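Local structure of phosphotriesterase, putative (4J35) at residues 78-83 / 135-140; 92-97 / 125-130; 227-232 / 241-246. The protein probably hydrolyses lactones with a pair of divalent metal ions, and is here a variant engineered for organophosphate hydrolysis. The protein carries 7 engineered substitutions. All coordinates share one frame; numbering follows the deposited sequence.

Contact 1 of 3, residues 78-83 / 135-140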
loop_
_atom_site.group_PDB
_atom_site.type_symbol
_atom_site.label_atom_id
_atom_site.label_comp_id
_atom_site.label_asym_id
_atom_site.label_seq_id
_atom_site.Cartn_x
_atom_site.Cartn_y
_atom_site.Cartn_z
ATOM N N PHE A 78 -12.249 9.353 8.841
ATOM C CA PHE A 78 -12.142 8.250 9.796
ATOM C C PHE A 78 -10.660 7.981 10.127
ATOM O O PHE A 78 -10.281 7.885 11.294
ATOM C CB PHE A 78 -12.864 6.982 9.288
ATOM C CG PHE A 78 -12.820 5.834 10.273
ATOM C CD1 PHE A 78 -13.716 5.768 11.329
ATOM C CD2 PHE A 78 -11.866 4.840 10.162
ATOM C CE1 PHE A 78 -13.638 4.746 12.248
ATOM C CE2 PHE A 78 -11.796 3.813 11.084
ATOM C CZ PHE A 78 -12.678 3.767 12.123
ATOM N N LEU A 79 -9.792 7.911 9.115
ATOM C CA LEU A 79 -8.371 7.750 9.403
ATOM C C LEU A 79 -7.836 8.849 10.331
ATOM O O LEU A 79 -7.008 8.585 11.197
ATOM C CB LEU A 79 -7.559 7.780 8.103
ATOM C CG LEU A 79 -7.876 6.708 7.060
ATOM C CD1 LEU A 79 -6.921 6.898 5.900
ATOM C CD2 LEU A 79 -7.754 5.292 7.607
ATOM N N ARG A 80 -8.294 10.087 10.148
ATOM C CA ARG A 80 -7.890 11.177 11.052
ATOM C C ARG A 80 -8.384 10.954 12.478
ATOM O O ARG A 80 -7.650 11.207 13.436
ATOM C CB ARG A 80 -8.377 12.532 10.533
ATOM C CG ARG A 80 -7.967 13.714 11.408
ATOM C CD ARG A 80 -8.077 15.032 10.655
ATOM N NE ARG A 80 -9.465 15.362 10.356
ATOM C CZ ARG A 80 -9.860 16.447 9.699
ATOM N NH1 ARG A 80 -8.975 17.325 9.254
ATOM N NH2 ARG A 80 -11.152 16.646 9.481
ATOM N N GLU A 81 -9.600 10.444 12.631
ATOM C CA GLU A 81 -10.097 10.117 13.967
ATOM C C GLU A 81 -9.211 9.101 14.655
ATOM O O GLU A 81 -8.931 9.229 15.848
ATOM C CB GLU A 81 -11.497 9.516 13.920
ATOM C CG GLU A 81 -12.593 10.452 13.553
ATOM C CD GLU A 81 -13.943 9.765 13.621
ATOM O OE1 GLU A 81 -14.291 9.213 14.697
ATOM O OE2 GLU A 81 -14.648 9.770 12.594
ATOM N N VAL A 82 -8.814 8.065 13.917
ATOM C CA VAL A 82 -7.988 7.002 14.483
ATOM C C VAL A 82 -6.619 7.565 14.880
ATOM O O VAL A 82 -6.105 7.256 15.948
ATOM C CB VAL A 82 -7.813 5.843 13.475
ATOM C CG1 VAL A 82 -6.857 4.798 14.015
ATOM C CG2 VAL A 82 -9.170 5.217 13.150
ATOM N N SER A 83 -6.034 8.391 14.006
ATOM C CA SER A 83 -4.740 9.021 14.273
ATOM C C SER A 83 -4.766 9.953 15.479
ATOM O O SER A 83 -3.879 9.900 16.331
ATOM C CB SER A 83 -4.265 9.821 13.042
ATOM O OG SER A 83 -2.970 10.377 13.275
ATOM N N THR A 135 -12.388 18.352 2.696
ATOM C CA THR A 135 -12.039 18.288 4.122
ATOM C C THR A 135 -10.726 18.953 4.495
ATOM O O THR A 135 -10.492 19.242 5.668
ATOM C CB THR A 135 -11.899 16.851 4.605
ATOM O OG1 THR A 135 -10.797 16.240 3.926
ATOM C CG2 THR A 135 -13.170 16.066 4.349
ATOM N N GLY A 136 -9.855 19.168 3.518
ATOM C CA GLY A 136 -8.535 19.685 3.812
ATOM C C GLY A 136 -7.560 18.592 4.196
ATOM O O GLY A 136 -6.392 18.849 4.485
ATOM N N ILE A 137 -8.026 17.349 4.224
ATOM C CA ILE A 137 -7.121 16.238 4.463
ATOM C C ILE A 137 -6.476 15.858 3.136
ATOM O O ILE A 137 -7.181 15.519 2.186
ATOM C CB ILE A 137 -7.862 15.036 5.030
ATOM C CG1 ILE A 137 -8.636 15.459 6.277
ATOM C CG2 ILE A 137 -6.888 13.921 5.348
ATOM C CD1 ILE A 137 -9.418 14.351 6.909
ATOM N N ARG A 138 -5.149 15.909 3.067
ATOM C CA ARG A 138 -4.461 15.615 1.819
ATOM C C ARG A 138 -3.942 14.178 1.734
ATOM O O ARG A 138 -3.540 13.592 2.737
ATOM C CB ARG A 138 -3.325 16.615 1.596
ATOM C CG ARG A 138 -3.849 18.040 1.353
ATOM C CD ARG A 138 -2.797 19.086 1.753
ATOM N NE ARG A 138 -1.604 19.007 0.911
ATOM C CZ ARG A 138 -0.437 19.576 1.199
ATOM N NH1 ARG A 138 -0.286 20.251 2.330
ATOM N NH2 ARG A 138 0.582 19.457 0.360
ATOM N N ALA A 139 -3.975 13.620 0.520
ATOM C CA ALA A 139 -3.352 12.328 0.254
ATOM C C ALA A 139 -1.836 12.480 0.304
ATOM O O ALA A 139 -1.298 13.464 -0.181
ATOM C CB ALA A 139 -3.787 11.793 -1.097
ATOM N N GLY A 140 -1.152 11.495 0.872
ATOM C CA GLY A 140 0.304 11.548 1.011
ATOM C C GLY A 140 1.025 10.607 0.067
ATOM O O GLY A 140 2.262 10.636 -0.042
#
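Arg80 sends CG anti to its own backbone N (chi1 -179°) and bends at chi3 (67°), a shape that lays its guanidinium group across the extended CG1-CD1 arm of Ile137. The contact joins helix 76-86 of this TIM-barrel protein to the loop 135-140, which opens with an ST turn. Ile137 CD1 sits over the centre of one guanidinium face, 3.5 Å from Arg80 CZ, and the aliphatic part of the arginine takes part as well, with Arg80 CD 4.0 Å from the same methyl. Arginine suits this partly exposed site because its long chain reaches the loop and its flat face can rest on a hydrocarbon. A serine in place of Arg80 would probably strip this cover from the Ile137 methyl and open a gap between helix and loop. Ile137 also touches Val6, and Leu79 packs onto Ile90 of strand 89-91. Gly136 has a positive phi at which a CB would collide with the carbonyl O of Thr135, so glycine fits the turn. The Thr135 hydroxyl also bonds to Ile132 O, and it closes the ST turn by accepting from the backbone: Ile137 N to Thr135 OG1 is 3.0 Å, with a nearly straight N-H...O angle of 162°.

Contact 2 of 3, residues 92-97 / 125-130. Engineered in segment 92-97: Phe97 (natural residue Tyr).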
loop_
_atom_site.group_PDB
_atom_site.type_symbol
_atom_site.label_atom_id
_atom_site.label_comp_id
_atom_site.label_asym_id
_atom_site.label_seq_id
_atom_site.Cartn_x
_atom_site.Cartn_y
_atom_site.Cartn_z
ATOM N N CYS A 92 -2.706 8.727 3.721
ATOM C CA CYS A 92 -3.702 8.089 2.871
ATOM C C CYS A 92 -3.378 8.307 1.414
ATOM O O CYS A 92 -2.500 9.086 1.101
ATOM C CB CYS A 92 -5.125 8.564 3.188
ATOM S SG CYS A 92 -5.525 10.231 2.708
ATOM N N ALA A 93 -4.077 7.560 0.566
ATOM C CA ALA A 93 -3.799 7.492 -0.857
ATOM C C ALA A 93 -4.797 8.257 -1.703
ATOM O O ALA A 93 -5.948 8.476 -1.318
ATOM C CB ALA A 93 -3.803 6.036 -1.296
ATOM N N THR A 94 -4.360 8.602 -2.923
ATOM C CA THR A 94 -5.282 8.976 -3.987
ATOM C C THR A 94 -5.046 8.029 -5.164
ATOM O O THR A 94 -3.907 7.806 -5.565
ATOM C CB THR A 94 -5.086 10.413 -4.441
ATOM O OG1 THR A 94 -5.996 10.692 -5.500
ATOM C CG2 THR A 94 -3.643 10.679 -4.899
ATOM N N GLY A 95 -6.111 7.411 -5.660
ATOM C CA GLY A 95 -5.980 6.501 -6.778
ATOM C C GLY A 95 -7.187 5.616 -6.930
ATOM O O GLY A 95 -8.100 5.644 -6.087
ATOM N N PHE A 96 -7.211 4.830 -8.003
ATOM C CA PHE A 96 -8.308 3.867 -8.208
ATOM C C PHE A 96 -7.735 2.472 -8.390
ATOM O O PHE A 96 -6.572 2.333 -8.749
ATOM C CB PHE A 96 -9.060 4.201 -9.482
ATOM C CG PHE A 96 -10.242 5.108 -9.306
ATOM C CD1 PHE A 96 -10.100 6.386 -8.814
ATOM C CD2 PHE A 96 -11.481 4.706 -9.717
ATOM C CE1 PHE A 96 -11.181 7.246 -8.717
ATOM C CE2 PHE A 96 -12.583 5.563 -9.634
ATOM C CZ PHE A 96 -12.424 6.835 -9.117
ATOM N N PHE A 97 -8.557 1.445 -8.205
ATOM C CA PHE A 97 -8.067 0.058 -8.203
ATOM C C PHE A 97 -7.997 -0.556 -9.616
ATOM O O PHE A 97 -8.611 -0.035 -10.543
ATOM C CB PHE A 97 -8.994 -0.754 -7.288
ATOM C CG PHE A 97 -8.399 -1.994 -6.724
ATOM C CD1 PHE A 97 -7.147 -1.983 -6.106
ATOM C CD2 PHE A 97 -9.145 -3.168 -6.698
ATOM C CE1 PHE A 97 -6.624 -3.143 -5.520
ATOM C CE2 PHE A 97 -8.632 -4.333 -6.100
ATOM C CZ PHE A 97 -7.369 -4.319 -5.516
ATOM N N ARG A 125 -3.943 15.546 -8.406
ATOM C CA ARG A 125 -3.191 16.733 -8.038
ATOM C C ARG A 125 -3.913 17.445 -6.909
ATOM O O ARG A 125 -3.289 17.875 -5.944
ATOM C CB ARG A 125 -3.035 17.687 -9.227
ATOM C CG ARG A 125 -2.172 18.914 -8.869
ATOM C CD ARG A 125 -2.188 19.985 -9.935
ATOM N NE ARG A 125 -3.543 20.390 -10.313
ATOM C CZ ARG A 125 -4.336 21.167 -9.576
ATOM N NH1 ARG A 125 -3.926 21.629 -8.397
ATOM N NH2 ARG A 125 -5.557 21.480 -10.012
ATOM N N THR A 126 -5.235 17.551 -7.034
ATOM C CA THR A 126 -6.049 18.271 -6.058
ATOM C C THR A 126 -6.011 17.562 -4.707
ATOM O O THR A 126 -5.919 18.193 -3.639
ATOM C CB THR A 126 -7.519 18.383 -6.517
ATOM O OG1 THR A 126 -7.589 19.149 -7.728
ATOM C CG2 THR A 126 -8.391 19.031 -5.434
ATOM N N GLU A 127 -6.079 16.238 -4.732
ATOM C CA GLU A 127 -6.126 15.512 -3.466
ATOM C C GLU A 127 -4.755 15.513 -2.760
ATOM O O GLU A 127 -4.687 15.465 -1.535
ATOM C CB GLU A 127 -6.713 14.103 -3.667
ATOM C CG GLU A 127 -8.183 14.132 -4.080
ATOM C CD GLU A 127 -8.850 12.750 -4.111
ATOM O OE1 GLU A 127 -8.143 11.741 -4.334
ATOM O OE2 GLU A 127 -10.080 12.694 -3.891
ATOM N N VAL A 128 -3.674 15.592 -3.525
ATOM C CA VAL A 128 -2.318 15.661 -2.968
ATOM C C VAL A 128 -1.983 17.082 -2.462
ATOM O O VAL A 128 -1.298 17.247 -1.438
ATOM C CB VAL A 128 -1.258 15.290 -4.068
ATOM C CG1 VAL A 128 0.140 15.806 -3.716
ATOM C CG2 VAL A 128 -1.233 13.784 -4.308
ATOM N N THR A 129 -2.411 18.102 -3.206
ATOM C CA THR A 129 -1.986 19.474 -2.913
ATOM C C THR A 129 -2.999 20.244 -2.061
ATOM O O THR A 129 -2.589 21.071 -1.248
ATOM C CB THR A 129 -1.646 20.288 -4.195
ATOM O OG1 THR A 129 -2.841 20.576 -4.919
ATOM C CG2 THR A 129 -0.679 19.536 -5.085
ATOM N N GLU A 130 -4.295 19.934 -2.194
ATOM C CA GLU A 130 -5.357 20.722 -1.536
ATOM C C GLU A 130 -6.184 19.956 -0.530
ATOM O O GLU A 130 -6.395 20.413 0.592
ATOM C CB GLU A 130 -6.353 21.267 -2.553
ATOM C CG GLU A 130 -5.786 22.239 -3.544
ATOM C CD GLU A 130 -6.860 22.713 -4.515
ATOM O OE1 GLU A 130 -8.031 22.875 -4.078
ATOM O OE2 GLU A 130 -6.537 22.898 -5.712
#
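Thr94 and Glu127 supply the polar link between the segment 92-97 and the end of helix 116-129. Thr94 OG1 donates to Glu127 OE1 over 2.7 Å, reaching the carboxylate at its anti lone pair, the one turned away from OE2. The hydroxyl is swung there by a chi1 of 179°, which places OG1 anti to the backbone N. The same Glu127 OE1 is gripped by Asn70 ND2 and forms a salt bridge with Arg74 NH1, which also bonds to Ala93 O and so ties the loop to the same cluster; three donors thus fix the carboxylate, and they would probably favour its charged form.

The apolar link is slighter. Thr94 CG2 meets Val128 CG2 at 4.0 Å, the two side chains lying at about a right angle. Threonine suits the place because one side chain offers a hydroxyl to the glutamate and a methyl to the valine.

Within the helix, Arg125 O accepts from both the backbone N and the hydroxyl of Thr129, Thr129 OG1 lying 2.9 Å from Arg125 O and above the carbonyl plane.

Thr94 and Gly95 lie beyond strand 89-91, with Thr94 backbone-bonded to Val141 and its side chain against Met124 of helix 116-129. On the helix side, Val128 and Thr129 touch Thr169 of helix 153-169.

Contact 3 of 3, residues 227-232 / 241-246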
loop_
_atom_site.group_PDB
_atom_site.type_symbol
_atom_site.label_atom_id
_atom_site.label_comp_id
_atom_site.label_asym_id
_atom_site.label_seq_id
_atom_site.Cartn_x
_atom_site.Cartn_y
_atom_site.Cartn_z
ATOM N N ASP A 227 4.755 -6.896 0.722
ATOM C CA ASP A 227 3.792 -6.214 1.554
ATOM C C ASP A 227 2.494 -6.980 1.822
ATOM O O ASP A 227 1.522 -6.377 2.262
ATOM C CB ASP A 227 3.491 -4.834 1.004
ATOM C CG ASP A 227 3.045 -4.870 -0.452
ATOM O OD1 ASP A 227 2.690 -5.954 -0.939
ATOM O OD2 ASP A 227 3.095 -3.820 -1.122
ATOM N N ARG A 228 2.486 -8.285 1.565
ATOM C CA ARG A 228 1.342 -9.123 1.979
ATOM C C ARG A 228 1.828 -10.242 2.918
ATOM O O ARG A 228 1.318 -11.373 2.899
ATOM C CB ARG A 228 0.624 -9.694 0.758
ATOM C CG ARG A 228 0.473 -8.654 -0.364
ATOM C CD ARG A 228 -0.374 -9.135 -1.498
ATOM N NE ARG A 228 -1.789 -8.984 -1.208
ATOM C CZ ARG A 228 -2.761 -9.359 -2.028
ATOM N NH1 ARG A 228 -2.470 -9.867 -3.225
ATOM N NH2 ARG A 228 -4.029 -9.204 -1.656
ATOM N N ILE A 229 2.822 -9.908 3.731
ATOM C CA ILE A 229 3.443 -10.878 4.625
ATOM C C ILE A 229 2.370 -11.319 5.620
ATOM O O ILE A 229 1.715 -10.491 6.231
ATOM C CB ILE A 229 4.663 -10.307 5.376
ATOM C CG1 ILE A 229 5.765 -9.897 4.353
ATOM C CG2 ILE A 229 5.244 -11.332 6.340
ATOM C CD1 ILE A 229 6.957 -9.212 4.973
ATOM N N GLY A 230 2.198 -12.625 5.720
ATOM C CA GLY A 230 1.160 -13.214 6.588
ATOM C C GLY A 230 0.017 -13.830 5.791
ATOM O O GLY A 230 -0.709 -14.672 6.322
ATOM N N LEU A 231 -0.149 -13.429 4.523
ATOM C CA LEU A 231 -1.212 -13.986 3.681
ATOM C C LEU A 231 -0.641 -15.158 2.880
ATOM O O LEU A 231 0.040 -14.959 1.881
ATOM C CB LEU A 231 -1.778 -12.906 2.751
ATOM C CG LEU A 231 -2.979 -13.246 1.866
ATOM C CD1 LEU A 231 -4.138 -13.724 2.742
ATOM C CD2 LEU A 231 -3.376 -12.010 1.040
ATOM N N GLN A 232 -0.921 -16.384 3.313
ATOM C CA GLN A 232 -0.119 -17.541 2.887
ATOM C C GLN A 232 -0.879 -18.566 2.043
ATOM O O GLN A 232 -1.763 -19.237 2.525
ATOM C CB GLN A 232 0.472 -18.260 4.106
ATOM C CG GLN A 232 1.304 -17.385 5.027
ATOM C CD GLN A 232 2.122 -18.185 6.034
ATOM O OE1 GLN A 232 3.178 -18.712 5.699
ATOM N NE2 GLN A 232 1.657 -18.247 7.285
ATOM N N ALA A 241 7.598 -18.432 4.453
ATOM C CA ALA A 241 8.910 -19.060 4.383
ATOM C C ALA A 241 9.509 -18.820 3.009
ATOM O O ALA A 241 10.707 -18.548 2.892
ATOM C CB ALA A 241 8.820 -20.548 4.679
ATOM N N GLU A 242 8.681 -18.910 1.972
ATOM C CA GLU A 242 9.154 -18.647 0.617
ATOM C C GLU A 242 9.475 -17.164 0.456
ATOM O O GLU A 242 10.499 -16.796 -0.143
ATOM C CB GLU A 242 8.124 -19.085 -0.424
ATOM C CG GLU A 242 7.799 -20.572 -0.372
ATOM C CD GLU A 242 6.549 -20.942 -1.159
ATOM O OE1 GLU A 242 5.622 -20.111 -1.241
ATOM O OE2 GLU A 242 6.486 -22.073 -1.691
ATOM N N ARG A 243 8.602 -16.311 0.984
ATOM C CA ARG A 243 8.877 -14.882 1.006
ATOM C C ARG A 243 10.258 -14.630 1.572
ATOM O O ARG A 243 11.061 -13.950 0.962
ATOM C CB ARG A 243 7.860 -14.128 1.859
ATOM C CG ARG A 243 6.490 -14.014 1.229
ATOM C CD ARG A 243 5.584 -13.077 2.023
ATOM N NE ARG A 243 4.313 -12.875 1.327
ATOM C CZ ARG A 243 3.269 -13.698 1.379
ATOM N NH1 ARG A 243 3.291 -14.795 2.134
ATOM N NH2 ARG A 243 2.184 -13.417 0.673
ATOM N N LEU A 244 10.536 -15.165 2.750
ATOM C CA LEU A 244 11.772 -14.793 3.450
ATOM C C LEU A 244 13.001 -15.387 2.775
ATOM O O LEU A 244 14.095 -14.849 2.880
ATOM C CB LEU A 244 11.737 -15.202 4.924
ATOM C CG LEU A 244 10.636 -14.567 5.767
ATOM C CD1 LEU A 244 10.801 -14.973 7.211
ATOM C CD2 LEU A 244 10.609 -13.054 5.635
ATOM N N SER A 245 12.811 -16.505 2.092
ATOM C CA SER A 245 13.881 -17.101 1.323
ATOM C C SER A 245 14.326 -16.123 0.215
ATOM O O SER A 245 15.524 -15.904 0.030
ATOM C CB SER A 245 13.412 -18.429 0.724
ATOM O OG SER A 245 14.461 -19.063 0.010
ATOM N N VAL A 246 13.373 -15.515 -0.497
ATOM C CA VAL A 246 13.720 -14.566 -1.574
ATOM C C VAL A 246 14.316 -13.330 -0.945
ATOM O O VAL A 246 15.335 -12.810 -1.395
ATOM C CB VAL A 246 12.501 -14.153 -2.424
ATOM C CG1 VAL A 246 12.902 -13.140 -3.513
ATOM C CG2 VAL A 246 11.871 -15.358 -3.064
HETATM O O HOH W 1 5.738 -20.521 6.037
#
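Arg228 to Leu231 form a type II beta turn that faces helix 240-251 at Arg243, the CA atoms of Ile229 and Arg243 lying 7.7 Å apart. The turn is closed by Leu231 N bonding to Arg228 O at 3.0 Å. Its third position is Gly230, whose positive phi (109°) would drive a CB into the carbonyl O of Ile229.

Arg243 carries the contact. Its chain stays extended from CG to NE and so spans the distance from the helix to the turn, its CD packing 3.9 Å from Ile229 CG1. Arg243 NH2 donates to Leu231 O at 2.9 Å, with an N-H...O angle of 146° and the oxygen at the guanidinium edge, tilted slightly out of its plane; the bond from Arg243 NH1 to that oxygen is weak. Arg228 O lies over one face, 3.1 Å from Arg243 NH2, but the angle is too poor for a hydrogen bond. The buried charge is answered by two carboxylates, Asp206 at NE and Asp240 at NH1. Arginine suits this site, since its planar head serves a carbonyl and both aspartates at once. At the helix start a water accepts from Ala241 N (3.2 Å) and donates to Gln232 OE1, which also accepts from Asp240 N.

Arg228 NE forms a salt bridge with Asp264, a cobalt ligand, while Asp227 bonds to the metal-binding His204. The turn follows strand 223-226 and is held to helix 240-251 through Arg243, beside the metal site, with Ile229 backbone-bonded to Ser262 beyond strand 259-261 and packed on helix 291-303.

Overall arrangement
Contact 2 is nested within the loop closed by contact 1; contact 3 follows later in the sequence. The first two have centres 12 Å apart and touch: segment 135-140 meets both segments of contact 2, its Gly140 N 2.8 Å from Cys92 O and its Ala139 N 2.9 Å from Glu127 O, probable hydrogen bonds. Contact 3 lies across the chain's centre, about 30 Å from contact 1 and 29 Å from contact 2, centre to centre. The contacts thus tie loops to helices around the TIM barrel, two by strand 89-91 and one by strand 223-226. Contact 3 adjoins the metal site, and engineered Phe97 of contact 2 packs edge-to-face on the metal ligand His176.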